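Local coordinates for LAIR1 ecotodomain from MGD21 antibody (Homo sapiens, PDB 7JZK), which binds the V2 domain of a Plasmodium RIFIN as a LAIR1-derived immunoglobulin domain inserted in the antibody MGD21, at residues R36-R41 / L75-Y80; R5-A10 / V25-V30. All blocks are in the same frame, centred on the assembly; numbering follows the deposited sequence.

Contact 1: R36-R41 / L75-Y80; sequences RLERER and LFRCIY
Strands 34-38 and 74-82 run antiparallel in one sheet of the immunoglobulin fold. Arg36 pairs with Ile79 and Glu38 with Arg77, each as a hydrogen-bonded pair. Leu37 and Cys78 form the non-hydrogen-bonded pair between them. The bond from Arg36 N to Ile79 O is nearly straight, at 2.8 Å and 170°.

Glu38 and Arg77 lie side by side on the same face as Arg36 and Ile79. Arg77 has CG in the crowded position between its backbone N and carbonyl carbon (chi1 82°), and its chain is extended from there to NE. Arg77 NE donates to Glu38 OE2 at 3.1 Å in a salt bridge, with a weaker bond from NH2 to the same oxygen. The oxygen sits in the guanidinium plane, but the donor comes from above the carboxylate plane. Arg36 and Ile79 also lie side by side, with Arg36 CB 3.7 Å from Ile79 CG2. The guanidinium of Arg36 leads away and forms a salt bridge with Asp47 through NE. Ala99 of the Rifin chain packs on Arg36 and Ile79.

Leu37 points to the other face, with Cys78. Leu37 CD1 lies 3.9 Å from Phe76 CB, and the two side chains cross obliquely.

Beyond the paired residues, the Arg39 chain bends at chi2 and chi3. This lays its guanidinium flat on the Phe76 ring, with centres 4.1 Å apart and planes 10° apart. NH1 and NH2 donate to the carbonyls of Gly71 and Ala73, which would fix the rotation of the group. Glu40 comes over the opposite guanidinium face. Its oxygen stands well above the plane, so this is an ion pair without a hydrogen bond, with Glu40 OE2 3.2 Å from Arg39 NE.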
loop_
_atom_site.group_PDB
_atom_site.type_symbol
_atom_site.label_atom_id
_atom_site.label_comp_id
_atom_site.label_asym_id
_atom_site.label_seq_id
_atom_site.Cartn_x
_atom_site.Cartn_y
_atom_site.Cartn_z
ATOM N N ARG A 36 6.433 -9.922 4.118
ATOM C CA ARG A 36 5.220 -9.299 3.598
ATOM C C ARG A 36 4.093 -10.321 3.618
ATOM O O ARG A 36 4.215 -11.404 3.020
ATOM C CB ARG A 36 5.432 -8.787 2.174
ATOM C CG ARG A 36 4.181 -8.517 1.360
ATOM C CD ARG A 36 4.538 -7.769 0.072
ATOM N NE ARG A 36 5.285 -6.537 0.329
ATOM C CZ ARG A 36 5.726 -5.716 -0.627
ATOM N NH1 ARG A 36 5.501 -5.992 -1.911
ATOM N NH2 ARG A 36 6.393 -4.613 -0.303
ATOM N N LEU A 37 2.990 -9.951 4.268
ATOM C CA LEU A 37 1.792 -10.769 4.369
ATOM C C LEU A 37 0.790 -10.262 3.350
ATOM O O LEU A 37 0.402 -9.089 3.400
ATOM C CB LEU A 37 1.213 -10.716 5.774
ATOM C CG LEU A 37 -0.153 -11.355 5.947
ATOM C CD1 LEU A 37 -0.024 -12.880 5.973
ATOM C CD2 LEU A 37 -0.692 -10.852 7.274
ATOM N N GLU A 38 0.483 -11.123 2.397
ATOM C CA GLU A 38 -0.380 -10.728 1.278
ATOM C C GLU A 38 -1.758 -11.338 1.428
ATOM O O GLU A 38 -1.880 -12.381 2.045
ATOM C CB GLU A 38 0.232 -11.201 -0.033
ATOM C CG GLU A 38 1.394 -10.392 -0.556
ATOM C CD GLU A 38 1.849 -10.920 -1.902
ATOM O OE1 GLU A 38 2.872 -10.462 -2.407
ATOM O OE2 GLU A 38 1.166 -11.792 -2.437
ATOM N N ARG A 39 -2.754 -10.664 0.883
ATOM C CA ARG A 39 -4.117 -11.216 0.855
ATOM C C ARG A 39 -4.295 -11.973 -0.455
ATOM O O ARG A 39 -3.309 -12.269 -1.102
ATOM C CB ARG A 39 -5.137 -10.093 1.016
ATOM C CG ARG A 39 -5.065 -9.364 2.346
ATOM C CD ARG A 39 -6.439 -9.314 2.975
ATOM N NE ARG A 39 -6.990 -10.652 3.120
ATOM C CZ ARG A 39 -8.172 -10.928 3.649
ATOM N NH1 ARG A 39 -8.946 -9.959 4.098
ATOM N NH2 ARG A 39 -8.576 -12.178 3.724
ATOM N N GLU A 40 -5.528 -12.221 -0.841
ATOM C CA GLU A 40 -5.822 -12.932 -2.107
ATOM C C GLU A 40 -5.239 -12.132 -3.271
ATOM O O GLU A 40 -4.969 -12.721 -4.307
ATOM C CB GLU A 40 -7.328 -13.116 -2.233
ATOM C CG GLU A 40 -8.084 -12.834 -0.951
ATOM C CD GLU A 40 -8.384 -11.365 -0.714
ATOM O OE1 GLU A 40 -8.325 -10.593 -1.679
ATOM O OE2 GLU A 40 -8.651 -11.000 0.437
ATOM N N ARG A 41 -5.082 -10.828 -3.089
ATOM C CA ARG A 41 -4.482 -9.990 -4.135
ATOM C C ARG A 41 -3.112 -9.461 -3.733
ATOM O O ARG A 41 -2.951 -9.088 -2.574
ATOM C CB ARG A 41 -5.503 -9.014 -4.712
ATOM C CG ARG A 41 -6.434 -9.655 -5.728
ATOM C CD ARG A 41 -7.836 -9.088 -5.693
ATOM N NE ARG A 41 -8.388 -9.026 -4.350
ATOM C CZ ARG A 41 -9.621 -8.625 -4.070
ATOM N NH1 ARG A 41 -10.043 -8.593 -2.818
ATOM N NH2 ARG A 41 -10.427 -8.252 -5.047
ATOM N N LEU A 75 -8.048 -15.488 2.017
ATOM C CA LEU A 75 -6.702 -16.005 1.829
ATOM C C LEU A 75 -5.584 -15.046 2.254
ATOM O O LEU A 75 -5.688 -13.837 2.072
ATOM C CB LEU A 75 -6.536 -16.402 0.362
ATOM C CG LEU A 75 -7.103 -17.750 -0.126
ATOM C CD1 LEU A 75 -8.482 -18.089 0.369
ATOM C CD2 LEU A 75 -7.034 -17.849 -1.621
ATOM N N PHE A 76 -4.511 -15.620 2.822
ATOM C CA PHE A 76 -3.298 -14.938 3.268
ATOM C C PHE A 76 -2.091 -15.785 2.876
ATOM O O PHE A 76 -2.178 -17.010 2.828
ATOM C CB PHE A 76 -3.250 -14.712 4.801
ATOM C CG PHE A 76 -4.361 -13.834 5.337
ATOM C CD1 PHE A 76 -5.615 -14.374 5.628
ATOM C CD2 PHE A 76 -4.152 -12.469 5.567
ATOM C CE1 PHE A 76 -6.632 -13.575 6.129
ATOM C CE2 PHE A 76 -5.168 -11.667 6.075
ATOM C CZ PHE A 76 -6.410 -12.219 6.351
ATOM N N ARG A 77 -0.953 -15.140 2.605
ATOM C CA ARG A 77 0.263 -15.899 2.303
ATOM C C ARG A 77 1.481 -15.033 2.601
ATOM O O ARG A 77 1.377 -13.816 2.727
ATOM C CB ARG A 77 0.285 -16.388 0.854
ATOM C CG ARG A 77 0.749 -15.355 -0.144
ATOM C CD ARG A 77 0.640 -15.913 -1.528
ATOM N NE ARG A 77 0.904 -14.909 -2.554
ATOM C CZ ARG A 77 0.956 -15.189 -3.859
ATOM N NH1 ARG A 77 0.762 -16.437 -4.282
ATOM N NH2 ARG A 77 1.215 -14.235 -4.742
ATOM N N CYS A 78 2.638 -15.669 2.717
ATOM C CA CYS A 78 3.845 -14.950 3.093
ATOM C C CYS A 78 4.820 -14.880 1.933
ATOM O O CYS A 78 4.830 -15.724 1.030
ATOM C CB CYS A 78 4.557 -15.584 4.298
ATOM S SG CYS A 78 3.502 -15.932 5.734
ATOM N N ILE A 79 5.627 -13.832 1.960
ATOM C CA ILE A 79 6.753 -13.727 1.052
ATOM C C ILE A 79 7.806 -12.912 1.778
ATOM O O ILE A 79 7.489 -12.037 2.580
ATOM C CB ILE A 79 6.339 -13.103 -0.301
ATOM C CG1 ILE A 79 7.488 -13.138 -1.307
ATOM C CG2 ILE A 79 5.855 -11.698 -0.108
ATOM C CD1 ILE A 79 7.096 -12.590 -2.644
ATOM N N TYR A 80 9.066 -13.227 1.553
ATOM C CA TYR A 80 10.083 -12.500 2.280
ATOM C C TYR A 80 11.129 -12.006 1.306
ATOM O O TYR A 80 11.240 -12.489 0.175
ATOM C CB TYR A 80 10.722 -13.338 3.389
ATOM C CG TYR A 80 11.516 -14.523 2.910
ATOM C CD1 TYR A 80 10.939 -15.780 2.849
ATOM C CD2 TYR A 80 12.856 -14.395 2.550
ATOM C CE1 TYR A 80 11.647 -16.857 2.432
ATOM C CE2 TYR A 80 13.570 -15.468 2.120
ATOM C CZ TYR A 80 12.967 -16.701 2.060
ATOM O OH TYR A 80 13.691 -17.800 1.633
#

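Contact 2: R5-A10 / V25-V30; sequences RPSISA and VCRGPV
Ser9 OG stands between its backbone N and carbonyl carbon (chi1 34°), while Arg27 has CG anti to the carbonyl carbon (chi1 -79°) and a chain bent at chi3. These torsions bring the serine hydroxyl and the guanidinium together on one face of an antiparallel pair in the immunoglobulin fold. The pair joins strand 7-11, the edge of its sheet within this chain, to strand 22-28.

Ser7 with Arg27 and Ser9 with Val25 are hydrogen-bonded pairs. Each gives two backbone bonds. The bond from Val25 N to Ser9 O is 2.8 Å long and nearly straight. All four donors lie in the plane of the carbonyl they meet.

Arg27 NH2 donates to Ser9 OG at 3.1 Å. The oxygen is tilted out of the guanidinium plane, and NH1 adds a weak bond to it. Ser9 OG itself makes a weak bond to Val25 O. One sound bond and two weak ones thus hold the hydroxyl between the guanidinium and the Val25 carbonyl. Val25 CG1 lies over the centre of one guanidinium face, so an apolar branch backs the charged group. Ser7 OG lies at the guanidinium edge but is 3.7 Å from Arg27 NH2, and no bond forms there. Arg27 NE also has a long, weak ion pair with Glu60.

Ile8 and Cys26 form the non-hydrogen-bonded pair between these two and point to the other face of the sheet. Cys26 SG is joined to Cys78 by the disulfide that pins the two sheets of an immunoglobulin sandwich together. Ile8 also packs on Cys78 and Leu93 of the facing sheet. Its CG1 is anti to the backbone N (chi1 169°), and at the end of that branch Ile8 CD1 rests 4.0 Å from Cys26 SG.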
loop_
_atom_site.group_PDB
_atom_site.type_symbol
_atom_site.label_atom_id
_atom_site.label_comp_id
_atom_site.label_asym_id
_atom_site.label_seq_id
_atom_site.Cartn_x
_atom_site.Cartn_y
_atom_site.Cartn_z
ATOM N N ARG A 5 11.214 -21.724 0.311
ATOM C CA ARG A 5 9.855 -21.214 0.336
ATOM C C ARG A 5 9.469 -20.891 1.773
ATOM O O ARG A 5 9.768 -21.677 2.677
ATOM C CB ARG A 5 8.873 -22.219 -0.281
ATOM C CG ARG A 5 7.548 -21.566 -0.747
ATOM C CD ARG A 5 7.133 -22.013 -2.127
ATOM N NE ARG A 5 6.468 -23.303 -2.067
ATOM C CZ ARG A 5 5.146 -23.456 -2.080
ATOM N NH1 ARG A 5 4.358 -22.381 -2.171
ATOM N NH2 ARG A 5 4.618 -24.675 -2.015
ATOM N N PRO A 6 8.877 -19.732 2.040
ATOM C CA PRO A 6 8.399 -19.449 3.392
ATOM C C PRO A 6 7.120 -20.230 3.634
ATOM O O PRO A 6 6.475 -20.702 2.699
ATOM C CB PRO A 6 8.142 -17.942 3.380
ATOM C CG PRO A 6 7.912 -17.587 1.951
ATOM C CD PRO A 6 8.579 -18.636 1.096
ATOM N N SER A 7 6.739 -20.329 4.908
ATOM C CA SER A 7 5.502 -21.002 5.274
ATOM C C SER A 7 4.661 -20.054 6.124
ATOM O O SER A 7 5.183 -19.151 6.784
ATOM C CB SER A 7 5.747 -22.308 6.055
ATOM O OG SER A 7 5.959 -22.063 7.443
ATOM N N ILE A 8 3.352 -20.264 6.091
ATOM C CA ILE A 8 2.392 -19.438 6.809
ATOM C C ILE A 8 1.585 -20.359 7.701
ATOM O O ILE A 8 1.178 -21.442 7.266
ATOM C CB ILE A 8 1.477 -18.662 5.826
ATOM C CG1 ILE A 8 0.283 -18.000 6.515
ATOM C CG2 ILE A 8 0.978 -19.528 4.688
ATOM C CD1 ILE A 8 0.598 -16.803 7.330
ATOM N N SER A 9 1.354 -19.927 8.943
ATOM C CA SER A 9 0.487 -20.651 9.868
ATOM C C SER A 9 -0.367 -19.632 10.610
ATOM O O SER A 9 -0.047 -18.447 10.639
ATOM C CB SER A 9 1.281 -21.525 10.860
ATOM O OG SER A 9 2.526 -20.928 11.212
ATOM N N ALA A 10 -1.465 -20.101 11.210
ATOM C CA ALA A 10 -2.364 -19.251 11.977
ATOM C C ALA A 10 -2.582 -19.833 13.363
ATOM O O ALA A 10 -2.808 -21.037 13.509
ATOM C CB ALA A 10 -3.723 -19.094 11.285
ATOM N N VAL A 25 1.703 -16.373 11.356
ATOM C CA VAL A 25 3.131 -16.551 11.603
ATOM C C VAL A 25 3.782 -16.952 10.290
ATOM O O VAL A 25 3.425 -17.979 9.691
ATOM C CB VAL A 25 3.402 -17.603 12.692
ATOM C CG1 VAL A 25 4.888 -17.644 13.035
ATOM C CG2 VAL A 25 2.554 -17.326 13.937
ATOM N N CYS A 26 4.694 -16.110 9.827
ATOM C CA CYS A 26 5.448 -16.322 8.606
ATOM C C CYS A 26 6.854 -16.770 8.970
ATOM O O CYS A 26 7.531 -16.109 9.767
ATOM C CB CYS A 26 5.499 -15.037 7.788
ATOM S SG CYS A 26 3.925 -14.525 7.148
ATOM N N ARG A 27 7.282 -17.897 8.415
ATOM C CA ARG A 27 8.594 -18.451 8.721
ATOM C C ARG A 27 9.419 -18.599 7.461
ATOM O O ARG A 27 8.918 -19.056 6.426
ATOM C CB ARG A 27 8.489 -19.777 9.450
ATOM C CG ARG A 27 8.186 -19.577 10.919
ATOM C CD ARG A 27 8.309 -20.862 11.688
ATOM N NE ARG A 27 7.223 -21.051 12.653
ATOM C CZ ARG A 27 5.956 -21.325 12.352
ATOM N NH1 ARG A 27 5.068 -21.482 13.328
ATOM N NH2 ARG A 27 5.562 -21.428 11.085
ATOM N N GLY A 28 10.678 -18.183 7.575
ATOM C CA GLY A 28 11.657 -18.319 6.528
ATOM C C GLY A 28 13.047 -18.608 7.084
ATOM O O GLY A 28 13.221 -19.065 8.231
ATOM N N PRO A 29 14.061 -18.384 6.252
ATOM C CA PRO A 29 15.447 -18.631 6.659
ATOM C C PRO A 29 15.951 -17.492 7.540
ATOM O O PRO A 29 15.252 -16.506 7.776
ATOM C CB PRO A 29 16.193 -18.674 5.321
ATOM C CG PRO A 29 15.406 -17.701 4.455
ATOM C CD PRO A 29 13.967 -17.884 4.872
ATOM N N VAL A 30 17.170 -17.661 8.068
ATOM C CA VAL A 30 17.799 -16.623 8.881
ATOM C C VAL A 30 18.198 -15.460 7.999
ATOM O O VAL A 30 18.613 -15.646 6.850
ATOM C CB VAL A 30 19.003 -17.192 9.655
ATOM C CG1 VAL A 30 20.004 -16.085 10.034
ATOM C CG2 VAL A 30 18.531 -17.924 10.908
#

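How the contacts relate
Contact 1 and contact 2 belong to the two facing sheets of one immunoglobulin sandwich. Their centres are about 11 Å apart. The disulfide ties them across the core, with Cys26 SG 2.0 Å from Cys78 SG. Tyr80 also packs on Pro6 and Pro29. Contact 1 is the more buried: it joins two inner strands, and it also meets the Rifin chain. Contact 2 is only partly buried, holds an edge strand, and touches no other chain of the assembly. The chemistry differs accordingly. Salt bridges and a guanidinium-ring stack mark contact 1, whereas an arginine gripping one serine hydroxyl marks contact 2. Each also sends an aliphatic side chain, Leu37 or Ile8, to its cysteine's face.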